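Local structure of aromatic-L-amino-acid decarboxylase (Catharanthus roseus, 6EEW) at residues 426-431 against 436-441; 458-461 against 466-469. The protein catalyses the decarboxylation of L-tryptophan to tryptamine, and of 5-hydroxy-L-tryptophan to serotonin, as a homodimer that uses pyridoxal 5'-phosphate. All blocks are in the same frame, centred on the assembly; numbering follows the deposited sequence.

Contact 1: residues 426-431 against 436-441; sequences CFRLKP and LHVEEV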
ATOM      1  N   CYS A 426       3.821 -24.793 -18.313  1.00 50.75           N
ATOM      2  CA  CYS A 426       5.118 -24.465 -18.889  1.00 49.98           C
ATOM      3  C   CYS A 426       5.440 -25.454 -20.001  1.00 59.33           C
ATOM      4  O   CYS A 426       5.484 -26.664 -19.761  1.00 67.37           O
ATOM      5  CB  CYS A 426       6.206 -24.486 -17.817  1.00 55.22           C
ATOM      6  SG  CYS A 426       5.945 -23.295 -16.466  1.00 61.19           S
ATOM      7  N   PHE A 427       5.660 -24.947 -21.214  1.00 60.95           N
ATOM      8  CA  PHE A 427       5.827 -25.830 -22.365  1.00 58.56           C
ATOM      9  C   PHE A 427       6.839 -25.238 -23.340  1.00 61.71           C
ATOM     10  O   PHE A 427       7.283 -24.095 -23.199  1.00 65.08           O
ATOM     11  CB  PHE A 427       4.493 -26.090 -23.064  1.00 55.77           C
ATOM     12  CG  PHE A 427       3.871 -24.867 -23.678  1.00 57.28           C
ATOM     13  CD1 PHE A 427       3.298 -23.889 -22.883  1.00 57.81           C
ATOM     14  CD2 PHE A 427       3.863 -24.697 -25.056  1.00 64.41           C
ATOM     15  CE1 PHE A 427       2.724 -22.767 -23.450  1.00 62.97           C
ATOM     16  CE2 PHE A 427       3.291 -23.578 -25.631  1.00 67.25           C
ATOM     17  CZ  PHE A 427       2.723 -22.609 -24.828  1.00 66.98           C
ATOM     18  N   ARG A 428       7.218 -26.039 -24.334  1.00 59.83           N
ATOM     19  CA  ARG A 428       8.164 -25.552 -25.336  1.00 62.04           C
ATOM     20  C   ARG A 428       8.098 -26.448 -26.566  1.00 65.44           C
ATOM     21  O   ARG A 428       7.532 -27.539 -26.534  1.00 67.53           O
ATOM     22  CB  ARG A 428       9.586 -25.511 -24.755  1.00 61.84           C
ATOM     23  CG  ARG A 428      10.272 -26.875 -24.740  1.00 68.58           C
ATOM     24  CD  ARG A 428      11.489 -26.927 -23.812  1.00 73.78           C
ATOM     25  NE  ARG A 428      12.776 -26.650 -24.442  1.00 79.54           N
ATOM     26  CZ  ARG A 428      13.785 -27.517 -24.475  1.00 81.55           C
ATOM     27  NH1 ARG A 428      13.648 -28.721 -23.933  1.00 79.46           N
ATOM     28  NH2 ARG A 428      14.930 -27.187 -25.056  1.00 84.64           N
ATOM     29  N   LEU A 429       8.667 -25.961 -27.661  1.00 66.06           N
ATOM     30  CA  LEU A 429       8.906 -26.800 -28.826  1.00 68.82           C
ATOM     31  C   LEU A 429      10.151 -27.644 -28.590  1.00 74.71           C
ATOM     32  O   LEU A 429      11.182 -27.124 -28.153  1.00 79.69           O
ATOM     33  CB  LEU A 429       9.073 -25.946 -30.080  1.00 66.12           C
ATOM     34  CG  LEU A 429       7.794 -25.479 -30.775  1.00 69.16           C
ATOM     35  CD1 LEU A 429       8.111 -24.371 -31.770  1.00 73.43           C
ATOM     36  CD2 LEU A 429       7.109 -26.649 -31.481  1.00 69.83           C
ATOM     37  N   LYS A 430      10.057 -28.944 -28.867  1.00 73.40           N
ATOM     38  CA  LYS A 430      11.217 -29.797 -28.673  1.00 75.14           C
ATOM     39  C   LYS A 430      12.372 -29.325 -29.554  1.00 75.25           C
ATOM     40  O   LYS A 430      12.159 -28.788 -30.645  1.00 71.65           O
ATOM     41  CB  LYS A 430      10.891 -31.253 -28.994  1.00 81.19           C
ATOM     42  CG  LYS A 430      10.029 -31.964 -27.969  1.00 82.49           C
ATOM     43  CD  LYS A 430       9.858 -33.426 -28.368  1.00 80.16           C
ATOM     44  CE  LYS A 430       9.123 -34.222 -27.308  1.00 76.30           C
ATOM     45  NZ  LYS A 430       8.845 -35.602 -27.780  1.00 76.06           N
ATOM     46  N   PRO A 431      13.613 -29.540 -29.115  1.00 80.60           N
ATOM     47  CA  PRO A 431      14.762 -29.083 -29.914  1.00 86.47           C
ATOM     48  C   PRO A 431      14.834 -29.669 -31.319  1.00 91.91           C
ATOM     49  O   PRO A 431      15.333 -28.999 -32.235  1.00 93.96           O
ATOM     50  CB  PRO A 431      15.970 -29.513 -29.065  1.00 85.16           C
ATOM     51  CG  PRO A 431      15.419 -30.370 -27.952  1.00 81.43           C
ATOM     52  CD  PRO A 431      14.007 -29.942 -27.757  1.00 79.30           C
ATOM     53  N   LEU A 436      17.251 -24.917 -36.283  1.00105.14           N
ATOM     54  CA  LEU A 436      17.725 -23.775 -35.520  1.00101.73           C
ATOM     55  C   LEU A 436      17.794 -24.123 -34.035  1.00101.45           C
ATOM     56  O   LEU A 436      17.284 -25.150 -33.585  1.00101.36           O
ATOM     57  CB  LEU A 436      16.822 -22.563 -35.758  1.00 97.28           C
ATOM     58  CG  LEU A 436      16.491 -22.250 -37.222  1.00 97.91           C
ATOM     59  CD1 LEU A 436      15.688 -20.963 -37.329  1.00 97.17           C
ATOM     60  CD2 LEU A 436      17.745 -22.182 -38.099  1.00 97.71           C
ATOM     61  N   HIS A 437      18.428 -23.239 -33.266  1.00101.98           N
ATOM     62  CA  HIS A 437      18.584 -23.461 -31.835  1.00 99.74           C
ATOM     63  C   HIS A 437      17.226 -23.422 -31.144  1.00 96.99           C
ATOM     64  O   HIS A 437      16.407 -22.536 -31.406  1.00 97.57           O
ATOM     65  CB  HIS A 437      19.523 -22.418 -31.228  1.00 99.34           C
ATOM     66  CG  HIS A 437      19.961 -22.736 -29.830  1.00101.91           C
ATOM     67  ND1 HIS A 437      19.228 -22.376 -28.719  1.00101.64           N
ATOM     68  CD2 HIS A 437      21.057 -23.381 -29.363  1.00103.82           C
ATOM     69  CE1 HIS A 437      19.853 -22.782 -27.628  1.00100.91           C
ATOM     70  NE2 HIS A 437      20.966 -23.397 -27.990  1.00102.31           N
ATOM     71  N   VAL A 438      16.991 -24.396 -30.259  1.00 90.29           N
ATOM     72  CA  VAL A 438      15.687 -24.533 -29.614  1.00 80.93           C
ATOM     73  C   VAL A 438      15.246 -23.224 -28.965  1.00 79.42           C
ATOM     74  O   VAL A 438      14.083 -22.805 -29.101  1.00 78.44           O
ATOM     75  CB  VAL A 438      15.733 -25.690 -28.598  1.00 75.67           C
ATOM     76  CG1 VAL A 438      16.711 -25.367 -27.473  1.00 71.98           C
ATOM     77  CG2 VAL A 438      14.339 -25.981 -28.049  1.00 73.62           C
ATOM     78  N   GLU A 439      16.166 -22.542 -28.272  1.00 82.01           N
ATOM     79  CA  GLU A 439      15.810 -21.301 -27.585  1.00 84.08           C
ATOM     80  C   GLU A 439      15.300 -20.246 -28.566  1.00 86.82           C
ATOM     81  O   GLU A 439      14.286 -19.584 -28.313  1.00 90.11           O
ATOM     82  CB  GLU A 439      16.998 -20.767 -26.780  1.00 83.37           C
ATOM     83  CG  GLU A 439      16.618 -19.582 -25.882  1.00 85.88           C
ATOM     84  CD  GLU A 439      17.707 -19.181 -24.884  1.00 90.62           C
ATOM     85  OE1 GLU A 439      18.269 -20.080 -24.219  1.00 89.84           O
ATOM     86  OE2 GLU A 439      17.979 -17.964 -24.744  1.00 91.35           O
ATOM     87  N   GLU A 440      15.988 -20.075 -29.698  1.00 84.49           N
ATOM     88  CA  GLU A 440      15.526 -19.101 -30.682  1.00 84.86           C
ATOM     89  C   GLU A 440      14.192 -19.510 -31.293  1.00 81.64           C
ATOM     90  O   GLU A 440      13.352 -18.651 -31.579  1.00 80.11           O
ATOM     91  CB  GLU A 440      16.578 -18.882 -31.767  1.00 93.89           C
ATOM     92  CG  GLU A 440      17.659 -17.884 -31.369  1.00105.69           C
ATOM     93  CD  GLU A 440      17.085 -16.507 -31.020  1.00111.27           C
ATOM     94  OE1 GLU A 440      16.284 -15.968 -31.817  1.00113.53           O
ATOM     95  OE2 GLU A 440      17.438 -15.964 -29.950  1.00111.04           O
ATOM     96  N   VAL A 441      13.982 -20.809 -31.526  1.00 79.95           N
ATOM     97  CA  VAL A 441      12.719 -21.256 -32.111  1.00 79.09           C
ATOM     98  C   VAL A 441      11.562 -20.898 -31.188  1.00 80.57           C
ATOM     99  O   VAL A 441      10.540 -20.341 -31.615  1.00 87.31           O
ATOM    100  CB  VAL A 441      12.758 -22.769 -32.392  1.00 80.99           C
ATOM    101  CG1 VAL A 441      11.433 -23.228 -32.990  1.00 80.25           C
ATOM    102  CG2 VAL A 441      13.930 -23.129 -33.304  1.00 84.89           C
TER
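V438 meets R428, L429 and P431 at once, chiefly through its CG2 methyl. V438 CG2 lies 3.4 Å from L429 O and 3.6 Å from P431 CA. V438 CG2 is also 3.3 Å from R428 NH2, oblique to the guanidinium plane. With V438 CG1 set between the backbone N and the carbonyl carbon (chi1 64°), CG2 falls opposite the N and goes in among these three residues. The side chains of P431 and V438 lie side by side and point the same way, CB to CB 3.9 Å. One turn on, V441 CG1 touches L429 CD1 at 3.7 Å, the two side chains crossing at about a right angle. No hydrogen bond joins the two segments. This is a strand-to-helix connection: strand 424-429 ends, and helix 438-451 starts beside its end. H437 is the N-cap, and its ND1 accepts from E439 N at 3.1 Å, with the donor 32° out of the ring plane. V441 N bonds to H437 O and closes the first turn of the helix. The arginine is positioned from the neighbouring strand, where R428 NH1 forms a salt bridge with E415. N442, in the same helix, accepts from L429 N through OD1 and donates to V438 O through ND2.

Contact 2: residues 458-461 against 466-469; sequences THTI and YMLR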
ATOM      1  N   THR A 458       3.983 -14.596 -21.450  1.00 51.52           N
ATOM      2  CA  THR A 458       5.392 -14.411 -21.153  1.00 57.48           C
ATOM      3  C   THR A 458       6.121 -15.750 -21.166  1.00 62.77           C
ATOM      4  O   THR A 458       5.526 -16.827 -21.281  1.00 58.69           O
ATOM      5  CB  THR A 458       5.600 -13.701 -19.812  1.00 53.54           C
ATOM      6  OG1 THR A 458       4.863 -14.370 -18.783  1.00 52.13           O
ATOM      7  CG2 THR A 458       5.170 -12.243 -19.906  1.00 55.03           C
ATOM      8  N   HIS A 459       7.436 -15.653 -21.075  1.00 67.66           N
ATOM      9  CA  HIS A 459       8.360 -16.767 -21.114  1.00 62.94           C
ATOM     10  C   HIS A 459       9.028 -16.880 -19.756  1.00 60.65           C
ATOM     11  O   HIS A 459       8.777 -16.084 -18.847  1.00 60.50           O
ATOM     12  CB  HIS A 459       9.401 -16.554 -22.217  1.00 61.92           C
ATOM     13  CG  HIS A 459      10.456 -15.553 -21.857  1.00 62.64           C
ATOM     14  ND1 HIS A 459      11.665 -15.911 -21.299  1.00 63.36           N
ATOM     15  CD2 HIS A 459      10.474 -14.203 -21.950  1.00 61.59           C
ATOM     16  CE1 HIS A 459      12.386 -14.828 -21.079  1.00 59.79           C
ATOM     17  NE2 HIS A 459      11.685 -13.778 -21.462  1.00 59.89           N
ATOM     18  N   THR A 460       9.852 -17.908 -19.607  1.00 59.37           N
ATOM     19  CA  THR A 460      10.764 -17.962 -18.480  1.00 59.62           C
ATOM     20  C   THR A 460      11.963 -18.810 -18.859  1.00 63.45           C
ATOM     21  O   THR A 460      11.933 -19.576 -19.827  1.00 64.94           O
ATOM     22  CB  THR A 460      10.095 -18.506 -17.220  1.00 61.02           C
ATOM     23  OG1 THR A 460      10.992 -18.356 -16.106  1.00 64.44           O
ATOM     24  CG2 THR A 460       9.724 -19.977 -17.406  1.00 59.15           C
ATOM     25  N   ILE A 461      13.048 -18.598 -18.123  1.00 66.07           N
ATOM     26  CA  ILE A 461      14.243 -19.428 -18.188  1.00 67.48           C
ATOM     27  C   ILE A 461      14.395 -20.075 -16.828  1.00 64.71           C
ATOM     28  O   ILE A 461      14.531 -19.374 -15.815  1.00 61.67           O
ATOM     29  CB  ILE A 461      15.503 -18.628 -18.547  1.00 71.34           C
ATOM     30  CG1 ILE A 461      15.335 -17.921 -19.892  1.00 70.11           C
ATOM     31  CG2 ILE A 461      16.716 -19.561 -18.571  1.00 76.72           C
ATOM     32  CD1 ILE A 461      15.351 -18.873 -21.052  1.00 74.04           C
ATOM     33  N   TYR A 466      14.667 -22.482 -21.789  1.00 71.76           N
ATOM     34  CA  TYR A 466      13.723 -21.446 -22.183  1.00 70.01           C
ATOM     35  C   TYR A 466      12.374 -22.104 -22.445  1.00 68.72           C
ATOM     36  O   TYR A 466      12.291 -23.096 -23.175  1.00 66.85           O
ATOM     37  CB  TYR A 466      14.218 -20.708 -23.431  1.00 70.99           C
ATOM     38  CG  TYR A 466      13.337 -19.557 -23.907  1.00 69.56           C
ATOM     39  CD1 TYR A 466      12.189 -19.781 -24.652  1.00 68.20           C
ATOM     40  CD2 TYR A 466      13.679 -18.239 -23.619  1.00 69.71           C
ATOM     41  CE1 TYR A 466      11.399 -18.721 -25.087  1.00 71.40           C
ATOM     42  CE2 TYR A 466      12.902 -17.180 -24.043  1.00 70.22           C
ATOM     43  CZ  TYR A 466      11.762 -17.422 -24.776  1.00 73.79           C
ATOM     44  OH  TYR A 466      10.995 -16.356 -25.198  1.00 77.86           O
ATOM     45  N   MET A 467      11.324 -21.563 -21.838  1.00 65.44           N
ATOM     46  CA  MET A 467       9.997 -22.135 -21.979  1.00 59.27           C
ATOM     47  C   MET A 467       8.949 -21.031 -22.038  1.00 59.43           C
ATOM     48  O   MET A 467       9.157 -19.921 -21.532  1.00 56.26           O
ATOM     49  CB  MET A 467       9.711 -23.093 -20.819  1.00 56.40           C
ATOM     50  CG  MET A 467       9.530 -22.417 -19.479  1.00 53.79           C
ATOM     51  SD  MET A 467       9.884 -23.557 -18.129  1.00 64.84           S
ATOM     52  CE  MET A 467      11.660 -23.726 -18.311  1.00 65.50           C
ATOM     53  N   LEU A 468       7.846 -21.330 -22.718  1.00 55.49           N
ATOM     54  CA  LEU A 468       6.653 -20.499 -22.725  1.00 53.57           C
ATOM     55  C   LEU A 468       5.775 -20.872 -21.539  1.00 56.21           C
ATOM     56  O   LEU A 468       5.804 -22.009 -21.061  1.00 65.87           O
ATOM     57  CB  LEU A 468       5.878 -20.691 -24.030  1.00 58.02           C
ATOM     58  CG  LEU A 468       6.467 -20.148 -25.339  1.00 61.41           C
ATOM     59  CD1 LEU A 468       7.814 -20.760 -25.687  1.00 59.70           C
ATOM     60  CD2 LEU A 468       5.474 -20.396 -26.462  1.00 63.36           C
ATOM     61  N   ARG A 469       4.986 -19.909 -21.068  1.00 53.63           N
ATOM     62  CA  ARG A 469       4.054 -20.123 -19.970  1.00 49.17           C
ATOM     63  C   ARG A 469       2.646 -19.772 -20.416  1.00 50.94           C
ATOM     64  O   ARG A 469       2.433 -18.789 -21.135  1.00 57.33           O
ATOM     65  CB  ARG A 469       4.411 -19.296 -18.729  1.00 50.19           C
ATOM     66  CG  ARG A 469       5.774 -19.573 -18.094  1.00 50.70           C
ATOM     67  CD  ARG A 469       6.268 -18.371 -17.265  1.00 44.85           C
ATOM     68  NE  ARG A 469       5.546 -18.180 -16.002  1.00 45.80           N
ATOM     69  CZ  ARG A 469       4.432 -17.454 -15.871  1.00 45.49           C
ATOM     70  NH1 ARG A 469       3.896 -16.851 -16.923  1.00 46.81           N
ATOM     71  NH2 ARG A 469       3.844 -17.329 -14.691  1.00 42.88           N
TER
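T460 and M467 form the hydrogen-bonded pair of an antiparallel beta hairpin. T460 N donates to M467 O at 2.9 Å, and M467 N returns a bond of 2.9 Å to T460 O. A third backbone bond runs from R469 N to T458 O, 3.1 Å. H459 with L468 and I461 with Y466 are non-hydrogen-bonded pairs.

The aromatic contact is diagonal, between H459 and Y466. Their planes are near parallel, at 11°, but slid apart, so the rings barely overlap. Y466 CE2 comes to 3.3 Å from H459 ND1, and Y466 OH lies 3.4 Å from H459 CB. The tyrosine CG is anti to the backbone N (chi1 -178°), and the ring reaches back across the strand pair to the histidine.

On the other face T460 and M467 lie side by side. T460 CG2 is tight against M467 CG at 3.2 Å. R469 continues this apolar line, its CD 3.8 Å from T460 CG2.

The polar end of R469 is held by backbone carbonyls: NH2 donates to F100 O and T262 O, and NE to S263 O. T458 OG1 bonds to F100 N. The R469 side chain lies about 6 Å from a bound tryptophan, and these bonds tie the hairpin to the loops near it.

Helix 438-451 packs on the face bearing H459 and Y466, where L446 touches the side chains of both and K443 makes a cation-pi contact with Y466. Cutting Y466 back to an alanine is likely to leave the H459 ring and K443 without their aromatic partner and open a gap under helix 438-451. Strand 465-471 runs between strands 424-429 and 459-462.

Overall arrangement
Of the elements in these contacts, strand 424-429 comes first in the chain. Contact 1 closes a short loop as the chain turns from this strand into helix 438-451. The helix then leads to strand 459-462, and contact 2 closes the hairpin with strand 465-471. The two contacts follow in series, neither nested nor crossed, with centres 10 Å apart. They meet because the hairpin's second strand pairs with strand 424-429: F427 O and L468 N, 2.9 Å apart, make a probable hydrogen bond. E439 CG also packs on Y466 CB. Contact 1 ties helix 438-451 to the end of strand 424-429, and contact 2 holds the edge hairpin of the same antiparallel sheet.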